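Local coordinates for protein aminodeoxyfutalosine deaminase (Deinococcus radiodurans, PDB 2IMR) that catalyses the zinc-dependent deamination of aminodeoxyfutalosine to futalosine, a step of menaquinone biosynthesis, and more weakly deaminates adenosine and related nucleosides, at residues R197-E202 against A231-P236; E186-A191 against R224-Y229; S328-E333 against V368-Q373; F337-F342 against V349-D354. All blocks are in the same frame, centred on the assembly; numbering follows the deposited sequence.

Contact 1. Residues R197-E202 against A231-P236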
loop_
_atom_site.group_PDB
_atom_site.type_symbol
_atom_site.label_atom_id
_atom_site.label_comp_id
_atom_site.label_asym_id
_atom_site.label_seq_id
_atom_site.Cartn_x
_atom_site.Cartn_y
_atom_site.Cartn_z
ATOM N N ARG A 197 -5.858 -4.663 -23.384
ATOM C CA ARG A 197 -7.278 -4.383 -23.531
ATOM C C ARG A 197 -7.701 -3.291 -22.547
ATOM O O ARG A 197 -8.338 -2.306 -22.926
ATOM C CB ARG A 197 -8.086 -5.662 -23.275
ATOM C CG ARG A 197 -9.532 -5.595 -23.728
ATOM C CD ARG A 197 -10.330 -6.812 -23.272
ATOM N NE ARG A 197 -10.557 -6.793 -21.829
ATOM C CZ ARG A 197 -11.408 -7.590 -21.188
ATOM N NH1 ARG A 197 -12.126 -8.483 -21.860
ATOM N NH2 ARG A 197 -11.547 -7.491 -19.873
ATOM N N TRP A 198 -7.332 -3.461 -21.281
ATOM C CA TRP A 198 -7.693 -2.499 -20.247
ATOM C C TRP A 198 -7.009 -1.142 -20.386
ATOM O O TRP A 198 -7.583 -0.117 -20.015
ATOM C CB TRP A 198 -7.393 -3.073 -18.856
ATOM C CG TRP A 198 -8.285 -4.220 -18.467
ATOM C CD1 TRP A 198 -9.625 -4.335 -18.706
ATOM C CD2 TRP A 198 -7.904 -5.399 -17.744
ATOM N NE1 TRP A 198 -10.102 -5.511 -18.178
ATOM C CE2 TRP A 198 -9.067 -6.185 -17.582
ATOM C CE3 TRP A 198 -6.690 -5.866 -17.216
ATOM C CZ2 TRP A 198 -9.056 -7.418 -16.913
ATOM C CZ3 TRP A 198 -6.677 -7.094 -16.551
ATOM C CH2 TRP A 198 -7.858 -7.854 -16.407
ATOM N N ARG A 199 -5.787 -1.133 -20.915
ATOM C CA ARG A 199 -5.039 0.111 -21.074
ATOM C C ARG A 199 -5.809 1.126 -21.921
ATOM O O ARG A 199 -5.623 2.333 -21.775
ATOM C CB ARG A 199 -3.668 -0.168 -21.705
ATOM C CG ARG A 199 -2.648 0.949 -21.489
ATOM C CD ARG A 199 -2.379 1.148 -20.002
ATOM N NE ARG A 199 -1.437 2.228 -19.714
ATOM C CZ ARG A 199 -0.171 2.256 -20.120
ATOM N NH1 ARG A 199 0.326 1.265 -20.849
ATOM N NH2 ARG A 199 0.610 3.273 -19.775
ATOM N N ARG A 200 -6.681 0.630 -22.791
ATOM C CA ARG A 200 -7.487 1.490 -23.657
ATOM C C ARG A 200 -8.677 2.083 -22.905
ATOM O O ARG A 200 -9.220 3.116 -23.301
ATOM C CB ARG A 200 -8.008 0.690 -24.852
ATOM C CG ARG A 200 -6.928 -0.007 -25.655
ATOM C CD ARG A 200 -7.516 -1.134 -26.495
ATOM N NE ARG A 200 -6.464 -1.987 -27.041
ATOM C CZ ARG A 200 -6.569 -3.306 -27.189
ATOM N NH1 ARG A 200 -7.683 -3.932 -26.831
ATOM N NH2 ARG A 200 -5.552 -4.000 -27.688
ATOM N N LEU A 201 -9.076 1.426 -21.822
ATOM C CA LEU A 201 -10.221 1.870 -21.028
ATOM C C LEU A 201 -9.798 2.770 -19.880
ATOM O O LEU A 201 -10.623 3.410 -19.234
ATOM C CB LEU A 201 -10.967 0.652 -20.482
ATOM C CG LEU A 201 -11.393 -0.350 -21.553
ATOM C CD1 LEU A 201 -12.138 -1.507 -20.908
ATOM C CD2 LEU A 201 -12.273 0.344 -22.579
ATOM N N GLU A 202 -8.495 2.809 -19.639
ATOM C CA GLU A 202 -7.911 3.618 -18.581
ATOM C C GLU A 202 -8.188 5.110 -18.798
ATOM O O GLU A 202 -8.088 5.613 -19.918
ATOM C CB GLU A 202 -6.407 3.324 -18.549
ATOM C CG GLU A 202 -5.522 4.381 -17.951
ATOM C CD GLU A 202 -4.064 3.979 -18.038
ATOM O OE1 GLU A 202 -3.685 2.992 -17.376
ATOM O OE2 GLU A 202 -3.302 4.638 -18.778
ATOM N N ALA A 231 7.891 -1.634 -17.093
ATOM C CA ALA A 231 8.858 -0.548 -17.183
ATOM C C ALA A 231 8.793 0.087 -18.570
ATOM O O ALA A 231 8.790 1.313 -18.709
ATOM C CB ALA A 231 10.262 -1.080 -16.914
ATOM N N GLY A 232 8.716 -0.756 -19.592
ATOM C CA GLY A 232 8.655 -0.264 -20.956
ATOM C C GLY A 232 7.352 0.417 -21.323
ATOM O O GLY A 232 7.351 1.379 -22.097
ATOM N N GLU A 233 6.243 -0.071 -20.773
ATOM C CA GLU A 233 4.924 0.490 -21.064
ATOM C C GLU A 233 4.496 1.584 -20.096
ATOM O O GLU A 233 3.449 2.204 -20.277
ATOM C CB GLU A 233 3.868 -0.615 -21.051
ATOM C CG GLU A 233 3.978 -1.593 -22.196
ATOM C CD GLU A 233 3.815 -0.916 -23.541
ATOM O OE1 GLU A 233 2.760 -0.286 -23.762
ATOM O OE2 GLU A 233 4.743 -1.014 -24.373
ATOM N N GLY A 234 5.300 1.816 -19.065
ATOM C CA GLY A 234 4.963 2.835 -18.090
ATOM C C GLY A 234 3.864 2.405 -17.132
ATOM O O GLY A 234 3.073 3.232 -16.685
ATOM N N LEU A 235 3.804 1.113 -16.817
ATOM C CA LEU A 235 2.790 0.604 -15.895
ATOM C C LEU A 235 3.350 0.497 -14.479
ATOM O O LEU A 235 4.397 -0.110 -14.264
ATOM C CB LEU A 235 2.307 -0.781 -16.337
ATOM C CG LEU A 235 1.474 -0.891 -17.614
ATOM C CD1 LEU A 235 1.242 -2.354 -17.933
ATOM C CD2 LEU A 235 0.147 -0.165 -17.432
ATOM N N PRO A 236 2.663 1.092 -13.491
ATOM C CA PRO A 236 3.170 1.003 -12.121
ATOM C C PRO A 236 3.178 -0.445 -11.638
ATOM O O PRO A 236 2.380 -1.270 -12.093
ATOM C CB PRO A 236 2.207 1.896 -11.333
ATOM C CG PRO A 236 0.947 1.833 -12.124
ATOM C CD PRO A 236 1.446 1.915 -13.550
#

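Contact 2. Residues E186-A191 against R224-Y229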
loop_
_atom_site.group_PDB
_atom_site.type_symbol
_atom_site.label_atom_id
_atom_site.label_comp_id
_atom_site.label_asym_id
_atom_site.label_seq_id
_atom_site.Cartn_x
_atom_site.Cartn_y
_atom_site.Cartn_z
ATOM N N GLU A 186 3.759 -18.253 -21.507
ATOM C CA GLU A 186 2.327 -18.263 -21.759
ATOM C C GLU A 186 1.541 -17.443 -20.745
ATOM O O GLU A 186 0.564 -16.791 -21.104
ATOM C CB GLU A 186 1.806 -19.698 -21.813
ATOM C CG GLU A 186 2.185 -20.430 -23.099
ATOM C CD GLU A 186 1.712 -19.703 -24.360
ATOM O OE1 GLU A 186 0.482 -19.522 -24.542
ATOM O OE2 GLU A 186 2.575 -19.307 -25.174
ATOM N N VAL A 187 1.952 -17.464 -19.480
ATOM C CA VAL A 187 1.238 -16.676 -18.479
ATOM C C VAL A 187 1.417 -15.197 -18.801
ATOM O O VAL A 187 0.464 -14.418 -18.724
ATOM C CB VAL A 187 1.754 -16.956 -17.051
ATOM C CG1 VAL A 187 1.142 -15.957 -16.071
ATOM C CG2 VAL A 187 1.381 -18.375 -16.642
ATOM N N PHE A 188 2.637 -14.813 -19.168
ATOM C CA PHE A 188 2.917 -13.420 -19.512
ATOM C C PHE A 188 2.063 -12.967 -20.699
ATOM O O PHE A 188 1.460 -11.892 -20.672
ATOM C CB PHE A 188 4.403 -13.236 -19.849
ATOM C CG PHE A 188 4.726 -11.876 -20.392
ATOM C CD1 PHE A 188 4.615 -10.747 -19.586
ATOM C CD2 PHE A 188 5.081 -11.714 -21.727
ATOM C CE1 PHE A 188 4.846 -9.477 -20.101
ATOM C CE2 PHE A 188 5.316 -10.445 -22.256
ATOM C CZ PHE A 188 5.198 -9.322 -21.441
ATOM N N ALA A 189 2.007 -13.795 -21.737
ATOM C CA ALA A 189 1.221 -13.483 -22.929
ATOM C C ALA A 189 -0.257 -13.288 -22.588
ATOM O O ALA A 189 -0.908 -12.376 -23.108
ATOM C CB ALA A 189 1.381 -14.596 -23.956
ATOM N N ALA A 190 -0.785 -14.145 -21.713
ATOM C CA ALA A 190 -2.186 -14.056 -21.307
ATOM C C ALA A 190 -2.424 -12.772 -20.510
ATOM O O ALA A 190 -3.450 -12.104 -20.673
ATOM C CB ALA A 190 -2.566 -15.275 -20.466
ATOM N N ALA A 191 -1.469 -12.436 -19.646
ATOM C CA ALA A 191 -1.564 -11.230 -18.835
ATOM C C ALA A 191 -1.468 -9.991 -19.721
ATOM O O ALA A 191 -2.233 -9.040 -19.561
ATOM C CB ALA A 191 -0.454 -11.213 -17.792
ATOM N N ARG A 224 10.707 -11.191 -14.495
ATOM C CA ARG A 224 11.425 -10.279 -15.378
ATOM C C ARG A 224 10.594 -9.877 -16.588
ATOM O O ARG A 224 10.669 -8.735 -17.040
ATOM C CB ARG A 224 12.746 -10.896 -15.843
ATOM C CG ARG A 224 13.831 -10.855 -14.789
ATOM C CD ARG A 224 15.213 -10.991 -15.416
ATOM N NE ARG A 224 15.429 -10.053 -16.523
ATOM C CZ ARG A 224 15.165 -8.749 -16.479
ATOM N NH1 ARG A 224 14.663 -8.202 -15.379
ATOM N NH2 ARG A 224 15.416 -7.985 -17.536
ATOM N N LEU A 225 9.809 -10.810 -17.121
ATOM C CA LEU A 225 8.961 -10.495 -18.265
ATOM C C LEU A 225 7.972 -9.418 -17.843
ATOM O O LEU A 225 7.711 -8.469 -18.584
ATOM C CB LEU A 225 8.188 -11.732 -18.738
ATOM C CG LEU A 225 8.963 -12.823 -19.480
ATOM C CD1 LEU A 225 8.029 -13.982 -19.826
ATOM C CD2 LEU A 225 9.572 -12.234 -20.743
ATOM N N LEU A 226 7.434 -9.564 -16.637
ATOM C CA LEU A 226 6.464 -8.607 -16.126
ATOM C C LEU A 226 7.077 -7.244 -15.817
ATOM O O LEU A 226 6.535 -6.213 -16.225
ATOM C CB LEU A 226 5.786 -9.159 -14.865
ATOM C CG LEU A 226 4.942 -10.427 -15.039
ATOM C CD1 LEU A 226 4.547 -10.974 -13.656
ATOM C CD2 LEU A 226 3.703 -10.108 -15.885
ATOM N N SER A 227 8.200 -7.225 -15.102
ATOM C CA SER A 227 8.811 -5.946 -14.758
ATOM C C SER A 227 9.320 -5.209 -15.992
ATOM O O SER A 227 9.160 -3.992 -16.093
ATOM C CB SER A 227 9.938 -6.119 -13.719
ATOM O OG SER A 227 10.927 -7.044 -14.129
ATOM N N ASP A 228 9.919 -5.936 -16.933
ATOM C CA ASP A 228 10.416 -5.306 -18.156
ATOM C C ASP A 228 9.248 -4.730 -18.948
ATOM O O ASP A 228 9.320 -3.608 -19.453
ATOM C CB ASP A 228 11.168 -6.313 -19.035
ATOM C CG ASP A 228 12.531 -6.686 -18.474
ATOM O OD1 ASP A 228 12.972 -6.059 -17.491
ATOM O OD2 ASP A 228 13.169 -7.608 -19.027
ATOM N N TYR A 229 8.173 -5.504 -19.058
ATOM C CA TYR A 229 6.992 -5.057 -19.785
ATOM C C TYR A 229 6.438 -3.780 -19.164
ATOM O O TYR A 229 6.218 -2.788 -19.856
ATOM C CB TYR A 229 5.910 -6.140 -19.768
ATOM C CG TYR A 229 4.645 -5.746 -20.497
ATOM C CD1 TYR A 229 4.614 -5.673 -21.892
ATOM C CD2 TYR A 229 3.479 -5.428 -19.795
ATOM C CE1 TYR A 229 3.455 -5.293 -22.571
ATOM C CE2 TYR A 229 2.315 -5.045 -20.465
ATOM C CZ TYR A 229 2.312 -4.981 -21.852
ATOM O OH TYR A 229 1.168 -4.606 -22.515
#

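Contact 3. Residues S328-E333 against V368-Q373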
loop_
_atom_site.group_PDB
_atom_site.type_symbol
_atom_site.label_atom_id
_atom_site.label_comp_id
_atom_site.label_asym_id
_atom_site.label_seq_id
_atom_site.Cartn_x
_atom_site.Cartn_y
_atom_site.Cartn_z
ATOM N N SER A 328 -2.397 -5.235 9.483
ATOM C CA SER A 328 -2.275 -6.514 8.805
ATOM C C SER A 328 -1.044 -7.282 9.283
ATOM O O SER A 328 -1.130 -8.475 9.575
ATOM C CB SER A 328 -2.191 -6.310 7.288
ATOM O OG SER A 328 -2.061 -7.557 6.625
ATOM N N ASN A 329 0.102 -6.607 9.368
ATOM C CA ASN A 329 1.325 -7.277 9.811
ATOM C C ASN A 329 1.172 -7.827 11.219
ATOM O O ASN A 329 1.672 -8.908 11.534
ATOM C CB ASN A 329 2.520 -6.324 9.793
ATOM C CG ASN A 329 2.893 -5.870 8.396
ATOM O OD1 ASN A 329 2.495 -6.474 7.396
ATOM N ND2 ASN A 329 3.678 -4.814 8.322
ATOM N N HIS A 330 0.480 -7.079 12.069
ATOM C CA HIS A 330 0.275 -7.510 13.438
ATOM C C HIS A 330 -0.608 -8.756 13.509
ATOM O O HIS A 330 -0.251 -9.744 14.154
ATOM C CB HIS A 330 -0.348 -6.381 14.263
ATOM C CG HIS A 330 -0.783 -6.811 15.627
ATOM N ND1 HIS A 330 0.103 -7.267 16.580
ATOM C CD2 HIS A 330 -2.016 -6.919 16.177
ATOM C CE1 HIS A 330 -0.567 -7.642 17.656
ATOM N NE2 HIS A 330 -1.855 -7.441 17.436
ATOM N N HIS A 331 -1.757 -8.717 12.840
ATOM C CA HIS A 331 -2.667 -9.858 12.866
ATOM C C HIS A 331 -2.106 -11.116 12.212
ATOM O O HIS A 331 -2.474 -12.230 12.586
ATOM C CB HIS A 331 -4.005 -9.485 12.230
ATOM C CG HIS A 331 -4.766 -8.458 13.007
ATOM N ND1 HIS A 331 -5.098 -8.632 14.335
ATOM C CD2 HIS A 331 -5.229 -7.236 12.659
ATOM C CE1 HIS A 331 -5.734 -7.560 14.771
ATOM N NE2 HIS A 331 -5.826 -6.697 13.774
ATOM N N LEU A 332 -1.208 -10.949 11.249
ATOM C CA LEU A 332 -0.615 -12.100 10.580
ATOM C C LEU A 332 0.693 -12.525 11.240
ATOM O O LEU A 332 1.389 -13.413 10.743
ATOM C CB LEU A 332 -0.401 -11.795 9.089
ATOM C CG LEU A 332 -1.701 -11.862 8.274
ATOM C CD1 LEU A 332 -1.516 -11.239 6.896
ATOM C CD2 LEU A 332 -2.135 -13.319 8.151
ATOM N N GLU A 333 1.011 -11.890 12.367
ATOM C CA GLU A 333 2.221 -12.186 13.134
ATOM C C GLU A 333 3.459 -12.196 12.248
ATOM O O GLU A 333 4.291 -13.105 12.327
ATOM C CB GLU A 333 2.064 -13.536 13.848
ATOM C CG GLU A 333 0.703 -13.685 14.529
ATOM C CD GLU A 333 0.583 -14.931 15.389
ATOM O OE1 GLU A 333 1.136 -15.985 15.017
ATOM O OE2 GLU A 333 -0.086 -14.854 16.440
ATOM N N VAL A 368 -2.724 5.000 10.842
ATOM C CA VAL A 368 -1.899 6.083 11.362
ATOM C C VAL A 368 -1.872 5.965 12.882
ATOM O O VAL A 368 -0.818 6.058 13.508
ATOM C CB VAL A 368 -2.466 7.466 10.948
ATOM C CG1 VAL A 368 -1.765 8.586 11.723
ATOM C CG2 VAL A 368 -2.272 7.672 9.450
ATOM N N THR A 369 -3.042 5.747 13.470
ATOM C CA THR A 369 -3.144 5.601 14.913
ATOM C C THR A 369 -2.315 4.412 15.374
ATOM O O THR A 369 -1.565 4.507 16.343
ATOM C CB THR A 369 -4.609 5.402 15.334
ATOM O OG1 THR A 369 -5.341 6.599 15.050
ATOM C CG2 THR A 369 -4.715 5.076 16.820
ATOM N N PHE A 370 -2.447 3.295 14.667
ATOM C CA PHE A 370 -1.709 2.081 15.007
ATOM C C PHE A 370 -0.202 2.301 14.872
ATOM O O PHE A 370 0.577 1.847 15.709
ATOM C CB PHE A 370 -2.127 0.930 14.083
ATOM C CG PHE A 370 -1.756 -0.428 14.604
ATOM C CD1 PHE A 370 -2.508 -1.031 15.609
ATOM C CD2 PHE A 370 -0.643 -1.097 14.110
ATOM C CE1 PHE A 370 -2.157 -2.282 16.113
ATOM C CE2 PHE A 370 -0.283 -2.345 14.606
ATOM C CZ PHE A 370 -1.041 -2.941 15.612
ATOM N N ALA A 371 0.201 2.991 13.807
ATOM C CA ALA A 371 1.611 3.257 13.557
ATOM C C ALA A 371 2.211 4.155 14.641
ATOM O O ALA A 371 3.383 4.020 14.991
ATOM C CB ALA A 371 1.781 3.899 12.183
ATOM N N ARG A 372 1.409 5.078 15.167
ATOM C CA ARG A 372 1.893 5.964 16.218
ATOM C C ARG A 372 2.315 5.115 17.413
ATOM O O ARG A 372 3.317 5.391 18.073
ATOM C CB ARG A 372 0.790 6.945 16.634
ATOM C CG ARG A 372 1.163 7.827 17.813
ATOM C CD ARG A 372 2.258 8.827 17.456
ATOM N NE ARG A 372 2.677 9.593 18.629
ATOM C CZ ARG A 372 3.408 9.098 19.622
ATOM N NH1 ARG A 372 3.811 7.834 19.585
ATOM N NH2 ARG A 372 3.719 9.861 20.664
ATOM N N GLN A 373 1.546 4.066 17.679
ATOM C CA GLN A 373 1.830 3.179 18.792
ATOM C C GLN A 373 3.052 2.301 18.519
ATOM O O GLN A 373 3.840 2.019 19.424
ATOM C CB GLN A 373 0.597 2.327 19.074
ATOM C CG GLN A 373 -0.653 3.180 19.217
ATOM C CD GLN A 373 -1.922 2.370 19.316
ATOM O OE1 GLN A 373 -1.936 1.169 19.031
ATOM N NE2 GLN A 373 -3.010 3.029 19.710
#

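Contact 4. Residues F337-F342 against V349-D354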
loop_
_atom_site.group_PDB
_atom_site.type_symbol
_atom_site.label_atom_id
_atom_site.label_comp_id
_atom_site.label_asym_id
_atom_site.label_seq_id
_atom_site.Cartn_x
_atom_site.Cartn_y
_atom_site.Cartn_z
ATOM N N PHE A 337 7.357 -3.709 10.610
ATOM C CA PHE A 337 8.072 -2.943 9.588
ATOM C C PHE A 337 8.972 -1.938 10.306
ATOM O O PHE A 337 8.511 -1.209 11.181
ATOM C CB PHE A 337 7.053 -2.198 8.714
ATOM C CG PHE A 337 7.659 -1.232 7.732
ATOM C CD1 PHE A 337 8.393 -1.689 6.640
ATOM C CD2 PHE A 337 7.456 0.142 7.877
ATOM C CE1 PHE A 337 8.912 -0.798 5.707
ATOM C CE2 PHE A 337 7.971 1.042 6.949
ATOM C CZ PHE A 337 8.702 0.572 5.858
ATOM N N ASP A 338 10.247 -1.895 9.936
ATOM C CA ASP A 338 11.177 -0.966 10.577
ATOM C C ASP A 338 11.080 0.404 9.911
ATOM O O ASP A 338 11.943 0.786 9.127
ATOM C CB ASP A 338 12.613 -1.492 10.466
ATOM C CG ASP A 338 13.553 -0.823 11.454
ATOM O OD1 ASP A 338 13.243 0.303 11.893
ATOM O OD2 ASP A 338 14.596 -1.419 11.785
ATOM N N TRP A 339 10.023 1.148 10.220
ATOM C CA TRP A 339 9.845 2.454 9.606
ATOM C C TRP A 339 11.029 3.387 9.877
ATOM O O TRP A 339 11.543 4.027 8.960
ATOM C CB TRP A 339 8.548 3.108 10.098
ATOM C CG TRP A 339 8.055 4.215 9.206
ATOM C CD1 TRP A 339 8.809 5.163 8.572
ATOM C CD2 TRP A 339 6.689 4.518 8.896
ATOM N NE1 TRP A 339 7.998 6.038 7.891
ATOM C CE2 TRP A 339 6.692 5.665 8.073
ATOM C CE3 TRP A 339 5.463 3.931 9.238
ATOM C CZ2 TRP A 339 5.514 6.239 7.584
ATOM C CZ3 TRP A 339 4.290 4.500 8.754
ATOM C CH2 TRP A 339 4.325 5.644 7.934
ATOM N N PRO A 340 11.476 3.481 11.138
ATOM C CA PRO A 340 12.611 4.383 11.373
ATOM C C PRO A 340 13.840 4.095 10.508
ATOM O O PRO A 340 14.517 5.024 10.056
ATOM C CB PRO A 340 12.880 4.243 12.876
ATOM C CG PRO A 340 12.188 2.968 13.268
ATOM C CD PRO A 340 10.968 2.923 12.400
ATOM N N ALA A 341 14.117 2.816 10.261
ATOM C CA ALA A 341 15.263 2.433 9.439
ATOM C C ALA A 341 15.055 2.872 7.988
ATOM O O ALA A 341 15.973 3.379 7.344
ATOM C CB ALA A 341 15.479 0.924 9.511
ATOM N N PHE A 342 13.844 2.676 7.473
ATOM C CA PHE A 342 13.534 3.066 6.104
ATOM C C PHE A 342 13.539 4.587 5.955
ATOM O O PHE A 342 14.009 5.122 4.948
ATOM C CB PHE A 342 12.175 2.496 5.689
ATOM C CG PHE A 342 12.241 1.076 5.183
ATOM C CD1 PHE A 342 12.382 0.816 3.822
ATOM C CD2 PHE A 342 12.178 0.003 6.066
ATOM C CE1 PHE A 342 12.460 -0.500 3.345
ATOM C CE2 PHE A 342 12.255 -1.315 5.602
ATOM C CZ PHE A 342 12.395 -1.565 4.238
ATOM N N VAL A 349 7.837 6.136 2.068
ATOM C CA VAL A 349 6.926 5.181 2.685
ATOM C C VAL A 349 5.471 5.624 2.557
ATOM O O VAL A 349 5.148 6.796 2.749
ATOM C CB VAL A 349 7.259 5.001 4.186
ATOM C CG1 VAL A 349 6.317 3.981 4.820
ATOM C CG2 VAL A 349 8.703 4.549 4.342
ATOM N N ALA A 350 4.605 4.677 2.212
ATOM C CA ALA A 350 3.178 4.937 2.071
ATOM C C ALA A 350 2.441 3.961 2.984
ATOM O O ALA A 350 3.006 2.954 3.417
ATOM C CB ALA A 350 2.746 4.728 0.623
ATOM N N LEU A 351 1.181 4.259 3.275
ATOM C CA LEU A 351 0.377 3.407 4.136
ATOM C C LEU A 351 -0.774 2.713 3.418
ATOM O O LEU A 351 -1.404 3.278 2.524
ATOM C CB LEU A 351 -0.187 4.228 5.296
ATOM C CG LEU A 351 0.765 4.544 6.445
ATOM C CD1 LEU A 351 0.216 5.705 7.266
ATOM C CD2 LEU A 351 0.935 3.308 7.310
ATOM N N GLY A 352 -1.038 1.480 3.834
ATOM C CA GLY A 352 -2.129 0.700 3.273
ATOM C C GLY A 352 -2.766 -0.066 4.422
ATOM O O GLY A 352 -2.187 -0.144 5.502
ATOM N N THR A 353 -3.953 -0.625 4.203
ATOM C CA THR A 353 -4.634 -1.391 5.239
ATOM C C THR A 353 -4.594 -2.869 4.876
ATOM O O THR A 353 -4.866 -3.730 5.712
ATOM C CB THR A 353 -6.129 -1.006 5.340
ATOM O OG1 THR A 353 -6.768 -1.289 4.087
ATOM C CG2 THR A 353 -6.294 0.475 5.663
ATOM N N ASP A 354 -4.243 -3.148 3.622
ATOM C CA ASP A 354 -4.235 -4.511 3.098
ATOM C C ASP A 354 -5.732 -4.849 3.029
ATOM O O ASP A 354 -6.563 -3.993 3.324
ATOM C CB ASP A 354 -3.509 -5.463 4.052
ATOM C CG ASP A 354 -2.862 -6.623 3.332
ATOM O OD1 ASP A 354 -3.166 -6.832 2.142
ATOM O OD2 ASP A 354 -2.055 -7.335 3.959
#

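Contact 1. Residues R197-E202 against A231-P236
The C-terminal ends of two neighbouring outer helices of the amidohydrolase barrel, 184-199 and 220-233, meet here through one arginine. Arg-199 reaches across and gives two N-H groups to the backbone oxygen of Glu-233. Arg-199 NH2 lies 3.1 Å from Glu-233 O, with an N-H...O angle of 147°. The bond from Arg-199 NH1 to Glu-233 O is weak, at 3.3 Å. Glu-233 O sits near the guanidinium edge, 16° out of its plane as seen from NH2. Leu-235 takes one face of the group, with its CD2 3.6 Å from Arg-199 CZ. The N-H on Arg-199 NE forms a salt bridge with Glu-202 OE2 at 3.2 Å. Glu-202 in turn accepts from the backbone N of Leu-208 on strand 206-212. These partners fix the rotation of the guanidinium. A leucine at Arg-199 would probably break the polar tie between the two helix ends and leave the Glu-202 carboxylate without its charged mate. Just past Glu-233, Gly-234 leaves helical geometry with positive phi, and the chain then turns inward to Leu-235 and Pro-236. The arginine thus joins the C-terminal ends of two consecutive outer helices of a TIM-type barrel.

Contact 2. Residues E186-A191 against R224-Y229
Phe-188 lays one ring face against Leu-225 and turns its edge to Tyr-229. The face contact is a CH-pi interaction. Leu-225 CB stands 4.0 Å from the centroid of the Phe-188 ring. The same leucine also reaches back along the phenylalanine, with CD1 3.7 Å from Phe-188 CB. Its backbone oxygen, Leu-225 O, lies over the rim of that same face, 3.4 Å from Phe-188 CE1. At the ring edge, Phe-188 CE1 comes within 3.5 Å of Tyr-229 CB. The two rings form an offset edge-to-face pair, with centroids 5.5 Å apart and planes at 78°. The phenylalanine presents its edge and the tyrosine its face. Leu-226 CD2 also lies near the ring plane, 3.9 Å from Phe-188 CD1. With chi1 at 172°, CG of Phe-188 lies opposite the backbone N and the ring extends toward helix 220-233.

The two helices are neighbours on the outer layer of the TIM-type barrel, and strand 206-212 lies between them in the chain. Their short segments run at 34° to each other, with axes 10.2 Å apart at closest approach. Replacing Phe-188 by alanine would probably open a gap between the helices and leave the face of Tyr-229 without its aromatic partner. Leu-222, one turn before Leu-225, also touches Phe-188. On the inner side, Leu-226 packs on Val-176 of strand 170-176. Its side chain is about 8 Å from that of His-213, a predicted substrate-binding residue. Tyr-229 extends the packing along helix 184-199 to Arg-192, Leu-195 and Glu-196.

Contact 3. Residues S328-E333 against V368-Q373
Both aromatic side chains, His-330 and Phe-370, have CG anti to their own backbone N, with chi1 171° and -162°. Each is thereby sent off its helix toward the other. The closest pair is His-330 CB and Phe-370 CZ, at 3.8 Å. The far end of the phenylalanine thus meets the root of the histidine side chain. Phe-370 CZ is also 3.9 Å from His-330 CG, and Phe-370 CE2 is 4.1 Å from His-330 CB. The side chains cross at about a right angle. Their rings are oblique to each other, inclined at 45°, with centroids 5.8 Å apart. No hydrogen bond joins the segments, so the contact is purely van der Waals. It is small, burying 75 Å² in all, and it bridges backbones whose nearest CA atoms, of His-330 and Phe-370, are 9.9 Å apart.

Phe-370 also touches Pro-326 and Arg-327, so its ring packs along helix 326-331. That helix ends directly after His-330 and His-331 in a Schellman motif. Glu-333 has positive phi there, and its N bonds to His-330 O. Other residues of the same helix have polar partners. Ser-328 OG bonds to Asp-354, a zinc-site residue, and His-331 NE2 bonds to Glu-360. The side chain of His-330 itself lies about 10 Å from that of Asp-354. The contact is surface packing between helices 326-331 and 365-374, one before and one after the zinc-binding Asp-354 in the chain of this amidohydrolase barrel.

Contact 4. Residues F337-F342 against V349-D354
Apolar packing carries this contact, and Val-349 is its centre. CH-pi contact comes first. Val-349 CG1 sits over one face of the Trp-339 indole, 3.9 Å from the centroid of its six-membered ring and 21° off the normal. This methyl is anti to the valine's backbone N (chi1 -179°), which points it at the indole. The other methyl, Val-349 CG2, lies 3.9 Å from Trp-339 NE1 and 4.3 Å from Phe-342 CB.

Other apolar side-chain contacts add to this. Phe-337 CE2 comes from the opposite direction to reach Val-349 CG1 at 4.0 Å, so this one methyl touches two aromatic side chains. Leu-351 CD2 approaches Trp-339 CZ3 obliquely, at 3.8 Å.

The fold is a TIM-type barrel of the amidohydrolase family, and the contact joins helix 339-344 to strand 349-351, which follows it. All five touching residues are buried. The strand bonds to 322-324 through its backbone, and its Leu-351 bonds likewise to Ala-98. Beyond its end lies Asp-354, a zinc-binding residue.

Hydrogen bonds act within each segment and not between them. Asp-338 is the N-cap of helix 339-344, and its OD1 accepts from Ala-341 N at 3.1 Å, from above the carboxylate plane. Thr-353 OG1 gives a bond to Asp-354 O at 2.8 Å, along an in-plane lone pair of the carbonyl oxygen.

From the N terminus, contact 2 opens first on helix 184-199, and contact 1 opens at its far end. Both close on helix 220-233, contact 2 before contact 1, so the two cross. Together they join these helices at two levels, and they touch where Leu-235 packs on Tyr-229. Contacts 3 and 4 come later in the chain. Contact 3 opens on helix 326-331 and closes on helix 365-374. Contact 4 is nested inside that loop, tying helix 339-344 to strand 349-351. These two also touch, where helix 326-331 meets the zinc-site aspartate and where Val-368 packs on Leu-351. Contacts 1 and 2 lie across the chain's centre from contact 3.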